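Long-range contacts in geranyltranstransferase (Campylobacter jejuni, PDB 3NPK), which probably catalyses the condensation of geranyl diphosphate with isopentenyl diphosphate to give farnesyl diphosphate and pyrophosphate in isoprenoid biosynthesis: residues H73-L77 against F90-I94; I78-P83 against P95-K99; F27-L31 against L108-L113. All blocks are in the same frame, centred on the assembly; numbering follows the deposited sequence.

The three contacts lie on the same side of the centre of this mainly helical chain. Along the sequence the order is 27-31, 73-77, 78-83, 90-94, 95-99, 108-113. Interactions 1 and 2 therefore cross, and both fall within the span that interaction 3 brackets. Their centres are about 8 Å apart. They share helix 59-80 and are joined by a salt bridge, Arg91 NH1 to Asp81 OD1 at 2.8 Å. The centre of interaction 3 is about 12 Å from each of the others. It packs helix 27-37 on helix 103-122, which also touches Tyr75 and Leu97. Together they run from the pyrophosphate at interaction 1 to the dimer interface, where His79 and Asp111 face the second subunit.

Interaction 1 (H73-L77 against F90-I94); sequences HTYSL and FRRGI. With PPV (pyrophosphate), chain C.
This buried contact joins a helix to a β-hairpin turn at the pyrophosphate site of the isoprenoid synthase fold. Residues 73-77 lie on helix 59-80. Residues 90-94 hold strand 90-91 and the type I' turn (Arg91 to Ile94) of a hairpin whose second strand is 94-95. Arg91 N donates to Ile94 O (2.9 Å) and Ile94 N to Arg91 O (3.1 Å). The nearest CA atoms, of Leu77 and Arg91, are 8.3 Å apart. Leu77 (m, t) packs on both arginines, CD2 over one face of the Arg91 guanidinium, 3.6 Å from Arg91 NH2, and CD1 over one face of that of Arg92, 3.6 Å from Arg92 NH2. Arg91 forms a salt bridge with Asp81. Arg92 (m, t, t) extends to the helix; its NH1 donates to Thr74 OG1 at 3.0 Å. Water 1 joins Thr74 OG1 (2.7 Å) to Arg92 NH2 (3.0 Å). The site is probably that of the isopentenyl diphosphate head group. Arg92 NE donates to PPV O12 at 2.9 Å, almost linearly.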
# COMPACT_ATOMS: atom_id res chain seq x y z
N HIS A 73 6.58 -7.78 -1.53
CA HIS A 73 6.68 -8.95 -2.38
C HIS A 73 5.65 -10.01 -1.97
O HIS A 73 4.96 -10.59 -2.82
CB HIS A 73 8.11 -9.49 -2.35
CG HIS A 73 8.31 -10.68 -3.21
ND1 HIS A 73 8.75 -11.89 -2.73
CD2 HIS A 73 8.08 -10.85 -4.54
CE1 HIS A 73 8.82 -12.76 -3.73
NE2 HIS A 73 8.41 -12.15 -4.83
N THR A 74 5.55 -10.28 -0.67
CA THR A 74 4.58 -11.27 -0.20
C THR A 74 3.14 -10.86 -0.51
O THR A 74 2.34 -11.71 -0.93
CB THR A 74 4.79 -11.57 1.29
OG1 THR A 74 6.04 -12.24 1.45
CG2 THR A 74 3.68 -12.46 1.86
N TYR A 75 2.80 -9.58 -0.30
CA TYR A 75 1.43 -9.15 -0.62
C TYR A 75 1.14 -9.43 -2.10
O TYR A 75 0.06 -9.92 -2.47
CB TYR A 75 1.16 -7.68 -0.23
CG TYR A 75 0.85 -6.74 -1.40
CD1 TYR A 75 -0.36 -6.82 -2.09
CD2 TYR A 75 1.76 -5.76 -1.79
CE1 TYR A 75 -0.64 -5.99 -3.15
CE2 TYR A 75 1.48 -4.91 -2.85
CZ TYR A 75 0.29 -5.03 -3.53
OH TYR A 75 -0.01 -4.21 -4.59
N SER A 76 2.13 -9.19 -2.96
CA SER A 76 1.90 -9.34 -4.39
C SER A 76 1.65 -10.80 -4.74
O SER A 76 0.82 -11.09 -5.61
CB SER A 76 3.07 -8.75 -5.21
OG SER A 76 4.19 -9.61 -5.25
N LEU A 77 2.34 -11.71 -4.06
CA LEU A 77 2.13 -13.13 -4.31
C LEU A 77 0.73 -13.56 -3.90
O LEU A 77 0.09 -14.33 -4.60
CB LEU A 77 3.16 -13.97 -3.57
CG LEU A 77 4.63 -13.70 -3.91
CD1 LEU A 77 5.53 -14.67 -3.19
CD2 LEU A 77 4.89 -13.74 -5.42
N PHE A 90 -1.48 -23.59 -4.08
CA PHE A 90 -0.33 -23.67 -3.19
C PHE A 90 0.70 -22.59 -3.50
O PHE A 90 0.83 -22.16 -4.65
CB PHE A 90 0.36 -25.03 -3.32
CG PHE A 90 -0.52 -26.18 -2.96
CD1 PHE A 90 -0.60 -26.62 -1.65
CD2 PHE A 90 -1.27 -26.83 -3.93
CE1 PHE A 90 -1.42 -27.68 -1.31
CE2 PHE A 90 -2.09 -27.88 -3.60
CZ PHE A 90 -2.16 -28.31 -2.29
N ARG A 91 1.43 -22.18 -2.47
CA ARG A 91 2.52 -21.21 -2.60
C ARG A 91 3.49 -21.44 -1.44
O ARG A 91 3.06 -21.64 -0.30
CB ARG A 91 1.97 -19.78 -2.56
CG ARG A 91 3.01 -18.67 -2.34
CD ARG A 91 3.84 -18.40 -3.57
NE ARG A 91 3.06 -17.76 -4.61
CZ ARG A 91 3.58 -17.27 -5.73
NH1 ARG A 91 2.78 -16.72 -6.63
NH2 ARG A 91 4.89 -17.33 -5.95
N ARG A 92 4.78 -21.44 -1.72
CA ARG A 92 5.80 -21.63 -0.68
C ARG A 92 5.57 -22.90 0.15
O ARG A 92 5.87 -22.96 1.35
CB ARG A 92 5.91 -20.39 0.21
CG ARG A 92 6.53 -19.20 -0.52
CD ARG A 92 6.38 -17.90 0.26
NE ARG A 92 7.16 -16.83 -0.34
CZ ARG A 92 7.16 -15.57 0.09
NH1 ARG A 92 6.43 -15.23 1.15
NH2 ARG A 92 7.88 -14.65 -0.52
N GLY A 93 5.02 -23.92 -0.49
CA GLY A 93 4.91 -25.23 0.14
C GLY A 93 3.66 -25.46 0.97
O GLY A 93 3.48 -26.54 1.52
N ILE A 94 2.81 -24.45 1.07
CA ILE A 94 1.57 -24.57 1.83
C ILE A 94 0.39 -24.13 0.97
O ILE A 94 0.58 -23.52 -0.08
CB ILE A 94 1.62 -23.70 3.11
CG1 ILE A 94 1.91 -22.23 2.77
CG2 ILE A 94 2.67 -24.23 4.07
CD1 ILE A 94 1.58 -21.28 3.91
O11 PPV C . 8.88 -15.23 -7.01
P1 PPV C . 10.18 -15.68 -6.08
O21 PPV C . 11.13 -16.77 -6.86
O31 PPV C . 11.00 -14.51 -5.77
OPP PPV C . 9.53 -16.44 -4.79
P2 PPV C . 9.99 -16.39 -3.21
O12 PPV C . 8.95 -17.46 -2.52
O22 PPV C . 9.67 -14.93 -2.57
O32 PPV C . 11.39 -16.82 -3.03
O HOH W 1 8.68 -12.60 1.50

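Interaction 2 (I78-P83 against P95-K99); sequences IHDDLP and PTLHK
His98 and Asp81 carry much of this buried contact, with Ile78 and Leu97 beside them. Residues 78-83 begin as the last part of helix 59-80 and are loop at Leu82 (phi/psi -58/152°) and Pro83 (-52/-35°). Asp80, Asp81 and Asp86 belong to the sequence DDLPAMD, the first aspartate-rich motif of prenyl synthases, which in relatives binds the allylic diphosphate through magnesium. Residues 95-99 lead from the hairpin into the short helix 97-100, with Thr96 at its N-cap position. The CA pairs run Ile78-Leu97 7.1 Å, Asp81-Thr96 7.2 Å and Leu82-His98 7.0 Å.

The His98 side chain (chi1 60°, chi2 -85°) points toward the motif. Pro83 CD makes a CH-pi contact over the face of the His98 ring, 3.7 Å from the centroid of that ring and 12° off its normal. His98 CE1 comes to 3.1 Å from Asp81 O. Water 2 donates to Ile78 O at 2.8 Å and also bonds His98 ND1 at 3.0 Å. The Asp81 side chain (m) brings OD2 within 3.6 Å of Thr96 CG2, while its OD1 forms a salt bridge with Arg91. Thr96 OG1 bonds Ala88 O. Ile78 CD1 meets Leu97 CD1 at 3.7 Å.

Across the two segments the contact thus rests on packing, the CH-pi contact and one water bridge. The charge of Asp81 is met by Arg91, not by residues 95-99.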
# COMPACT_ATOMS: atom_id res chain seq x y z
N ILE A 78 0.29 -13.08 -2.74
CA ILE A 78 -1.03 -13.43 -2.22
C ILE A 78 -2.12 -12.95 -3.18
O ILE A 78 -3.04 -13.71 -3.53
CB ILE A 78 -1.24 -12.84 -0.80
CG1 ILE A 78 -0.30 -13.51 0.21
CG2 ILE A 78 -2.71 -12.96 -0.37
CD1 ILE A 78 -0.17 -12.77 1.55
N HIS A 79 -2.01 -11.70 -3.65
CA HIS A 79 -3.00 -11.23 -4.62
C HIS A 79 -2.90 -11.95 -5.96
O HIS A 79 -3.93 -12.31 -6.55
CB HIS A 79 -2.97 -9.71 -4.79
CG HIS A 79 -3.63 -8.98 -3.65
ND1 HIS A 79 -3.90 -7.63 -3.69
CD2 HIS A 79 -4.12 -9.43 -2.47
CE1 HIS A 79 -4.50 -7.27 -2.56
NE2 HIS A 79 -4.64 -8.35 -1.80
N ASP A 80 -1.68 -12.18 -6.45
CA ASP A 80 -1.51 -12.84 -7.74
C ASP A 80 -2.07 -14.27 -7.72
O ASP A 80 -2.54 -14.77 -8.75
CB ASP A 80 -0.05 -12.89 -8.14
CG ASP A 80 0.53 -11.51 -8.45
OD1 ASP A 80 -0.21 -10.49 -8.40
OD2 ASP A 80 1.74 -11.45 -8.73
N ASP A 81 -2.05 -14.91 -6.55
CA ASP A 81 -2.52 -16.29 -6.42
C ASP A 81 -4.05 -16.40 -6.37
O ASP A 81 -4.59 -17.51 -6.48
CB ASP A 81 -1.92 -16.95 -5.16
CG ASP A 81 -0.46 -17.32 -5.34
OD1 ASP A 81 0.01 -17.37 -6.50
OD2 ASP A 81 0.23 -17.57 -4.32
N LEU A 82 -4.74 -15.27 -6.23
CA LEU A 82 -6.21 -15.27 -6.10
C LEU A 82 -6.89 -15.93 -7.29
O LEU A 82 -6.36 -15.93 -8.40
CB LEU A 82 -6.75 -13.85 -5.96
CG LEU A 82 -6.53 -13.17 -4.61
CD1 LEU A 82 -6.87 -11.69 -4.72
CD2 LEU A 82 -7.37 -13.85 -3.52
N PRO A 83 -8.07 -16.51 -7.07
CA PRO A 83 -8.79 -17.14 -8.18
C PRO A 83 -8.96 -16.23 -9.40
O PRO A 83 -8.93 -16.74 -10.52
CB PRO A 83 -10.15 -17.48 -7.57
CG PRO A 83 -9.79 -17.78 -6.12
CD PRO A 83 -8.72 -16.77 -5.77
N PRO A 95 -0.84 -24.45 1.41
CA PRO A 95 -2.00 -23.93 0.67
C PRO A 95 -2.00 -22.41 0.66
O PRO A 95 -1.51 -21.76 1.58
CB PRO A 95 -3.20 -24.45 1.47
CG PRO A 95 -2.68 -25.70 2.12
CD PRO A 95 -1.24 -25.38 2.48
N THR A 96 -2.53 -21.83 -0.40
CA THR A 96 -2.69 -20.39 -0.46
C THR A 96 -3.71 -19.88 0.57
O THR A 96 -4.54 -20.66 1.07
CB THR A 96 -3.10 -19.97 -1.87
OG1 THR A 96 -4.11 -20.89 -2.33
CG2 THR A 96 -1.90 -20.03 -2.80
N LEU A 97 -3.64 -18.59 0.90
CA LEU A 97 -4.52 -18.05 1.94
C LEU A 97 -6.00 -18.19 1.61
O LEU A 97 -6.82 -18.34 2.51
CB LEU A 97 -4.22 -16.58 2.23
CG LEU A 97 -2.94 -16.29 3.01
CD1 LEU A 97 -2.83 -14.79 3.23
CD2 LEU A 97 -2.88 -17.07 4.31
N HIS A 98 -6.35 -18.10 0.34
CA HIS A 98 -7.77 -18.18 0.02
C HIS A 98 -8.28 -19.61 0.14
O HIS A 98 -9.48 -19.82 0.25
CB HIS A 98 -8.08 -17.57 -1.35
CG HIS A 98 -7.38 -18.24 -2.48
ND1 HIS A 98 -6.10 -17.90 -2.86
CD2 HIS A 98 -7.76 -19.25 -3.29
CE1 HIS A 98 -5.73 -18.66 -3.88
NE2 HIS A 98 -6.72 -19.49 -4.15
N LYS A 99 -7.38 -20.59 0.12
CA LYS A 99 -7.76 -21.98 0.36
C LYS A 99 -7.80 -22.31 1.85
O LYS A 99 -8.72 -22.99 2.32
CB LYS A 99 -6.79 -22.93 -0.35
CG LYS A 99 -6.69 -22.71 -1.87
CD LYS A 99 -7.98 -23.05 -2.58
CE LYS A 99 -8.33 -24.52 -2.36
NZ LYS A 99 -9.49 -24.96 -3.19
O HOH W 2 -4.15 -15.83 -2.02

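Interaction 3 (F27-L31 against L108-L113); sequences FNEAL and LVGDAL
Two helices of the all-α isoprenoid synthase fold cross here, close to the dimer interface. Residues 27-31 start helix 27-37, and residues 108-113 lie within helix 103-122. The axes of the two short segments approach to 10.2 Å, with a signed crossing angle of -69°. The closest CA pair is Leu31 and Val109 at 5.7 Å. The contact is apolar and every touching residue is buried.

Phe27 comes first. Its chi1 of -157° (t) and chi2 of 76° send the ring across to the other helix. Phe27 CE1 packs 3.9 Å from Val109 CG2 and 4.0 Å from Leu108 CB. The ring meets Leu108 O and Ala112 CB with its edge: Phe27 CZ lies 4.0 Å from Leu108 O, and Phe27 CE2 is 4.5 Å from Ala112 CB. Phe27 and Leu108 also pack on Ala152 of the second subunit.

Asn28 points away, and its OD1 accepts a hydrogen bond from Val20 N. One turn on from Phe27, Ala30 faces Val109, with Ala30 CB 3.8 Å from Val109 CG2. Val109 (t) has the largest area buried by this contact and reaches Phe27, Ala30 and Leu31. Val109 also touches Ile78 of helix 59-80.

Leu31 (m, t) closes the segment. Leu31 N lies 4.0 Å from Val109 CG2. Its CD2 gathers three residues of the other helix: Leu31 CD2 is 3.8 Å from Ala112 CB, 4.2 Å from Val109 CG1 and 4.3 Å from Leu113 CD2.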
# COMPACT_ATOMS: atom_id res chain seq x y z
N PHE A 27 -6.84 -13.52 12.01
CA PHE A 27 -6.21 -12.56 11.12
C PHE A 27 -4.70 -12.49 11.34
O PHE A 27 -3.94 -12.42 10.37
CB PHE A 27 -6.85 -11.17 11.21
CG PHE A 27 -6.61 -10.34 9.97
CD1 PHE A 27 -7.32 -10.59 8.81
CD2 PHE A 27 -5.65 -9.33 9.96
CE1 PHE A 27 -7.10 -9.86 7.64
CE2 PHE A 27 -5.42 -8.59 8.80
CZ PHE A 27 -6.14 -8.85 7.64
N ASN A 28 -4.24 -12.51 12.59
CA ASN A 28 -2.80 -12.49 12.83
C ASN A 28 -2.07 -13.69 12.24
O ASN A 28 -1.00 -13.55 11.66
CB ASN A 28 -2.47 -12.35 14.31
CG ASN A 28 -2.80 -10.98 14.86
OD1 ASN A 28 -2.82 -9.99 14.12
ND2 ASN A 28 -3.10 -10.91 16.15
N GLU A 29 -2.65 -14.87 12.43
CA GLU A 29 -2.06 -16.07 11.86
C GLU A 29 -2.02 -15.99 10.34
O GLU A 29 -1.03 -16.38 9.71
CB GLU A 29 -2.85 -17.31 12.33
CG GLU A 29 -2.56 -17.69 13.77
CD GLU A 29 -3.38 -16.93 14.80
OE1 GLU A 29 -4.19 -16.06 14.43
OE2 GLU A 29 -3.23 -17.22 16.02
N ALA A 30 -3.09 -15.45 9.74
CA ALA A 30 -3.14 -15.32 8.29
C ALA A 30 -2.10 -14.31 7.78
O ALA A 30 -1.50 -14.51 6.73
CB ALA A 30 -4.53 -14.89 7.87
N LEU A 31 -1.90 -13.23 8.53
CA LEU A 31 -0.85 -12.24 8.20
C LEU A 31 0.53 -12.89 8.19
O LEU A 31 1.36 -12.59 7.32
CB LEU A 31 -0.85 -11.09 9.23
CG LEU A 31 -1.88 -9.96 9.10
CD1 LEU A 31 -1.99 -9.14 10.38
CD2 LEU A 31 -1.53 -9.05 7.90
N LEU A 108 -7.62 -9.07 2.00
CA LEU A 108 -7.31 -8.12 3.08
C LEU A 108 -5.91 -8.29 3.68
O LEU A 108 -5.30 -7.30 4.07
CB LEU A 108 -8.36 -8.21 4.19
CG LEU A 108 -9.78 -7.81 3.76
CD1 LEU A 108 -10.77 -8.01 4.92
CD2 LEU A 108 -9.79 -6.35 3.24
N VAL A 109 -5.42 -9.52 3.78
CA VAL A 109 -4.05 -9.71 4.23
C VAL A 109 -3.08 -9.04 3.24
O VAL A 109 -2.15 -8.35 3.65
CB VAL A 109 -3.67 -11.20 4.43
CG1 VAL A 109 -2.14 -11.36 4.50
CG2 VAL A 109 -4.33 -11.78 5.69
N GLY A 110 -3.30 -9.23 1.94
CA GLY A 110 -2.46 -8.55 0.97
C GLY A 110 -2.54 -7.03 1.12
O GLY A 110 -1.52 -6.34 1.10
N ASP A 111 -3.76 -6.51 1.29
CA ASP A 111 -3.95 -5.07 1.48
C ASP A 111 -3.17 -4.60 2.71
O ASP A 111 -2.48 -3.57 2.66
CB ASP A 111 -5.43 -4.71 1.65
CG ASP A 111 -6.22 -4.87 0.36
OD1 ASP A 111 -5.62 -5.04 -0.72
OD2 ASP A 111 -7.46 -4.82 0.42
N ALA A 112 -3.29 -5.35 3.80
CA ALA A 112 -2.57 -5.03 5.03
C ALA A 112 -1.06 -4.97 4.82
O ALA A 112 -0.40 -4.07 5.32
CB ALA A 112 -2.92 -6.02 6.14
N LEU A 113 -0.51 -5.96 4.10
CA LEU A 113 0.94 -6.03 3.93
C LEU A 113 1.46 -4.90 3.03
O LEU A 113 2.56 -4.40 3.24
CB LEU A 113 1.38 -7.41 3.41
CG LEU A 113 1.24 -8.55 4.43
CD1 LEU A 113 1.64 -9.89 3.78
CD2 LEU A 113 2.04 -8.29 5.72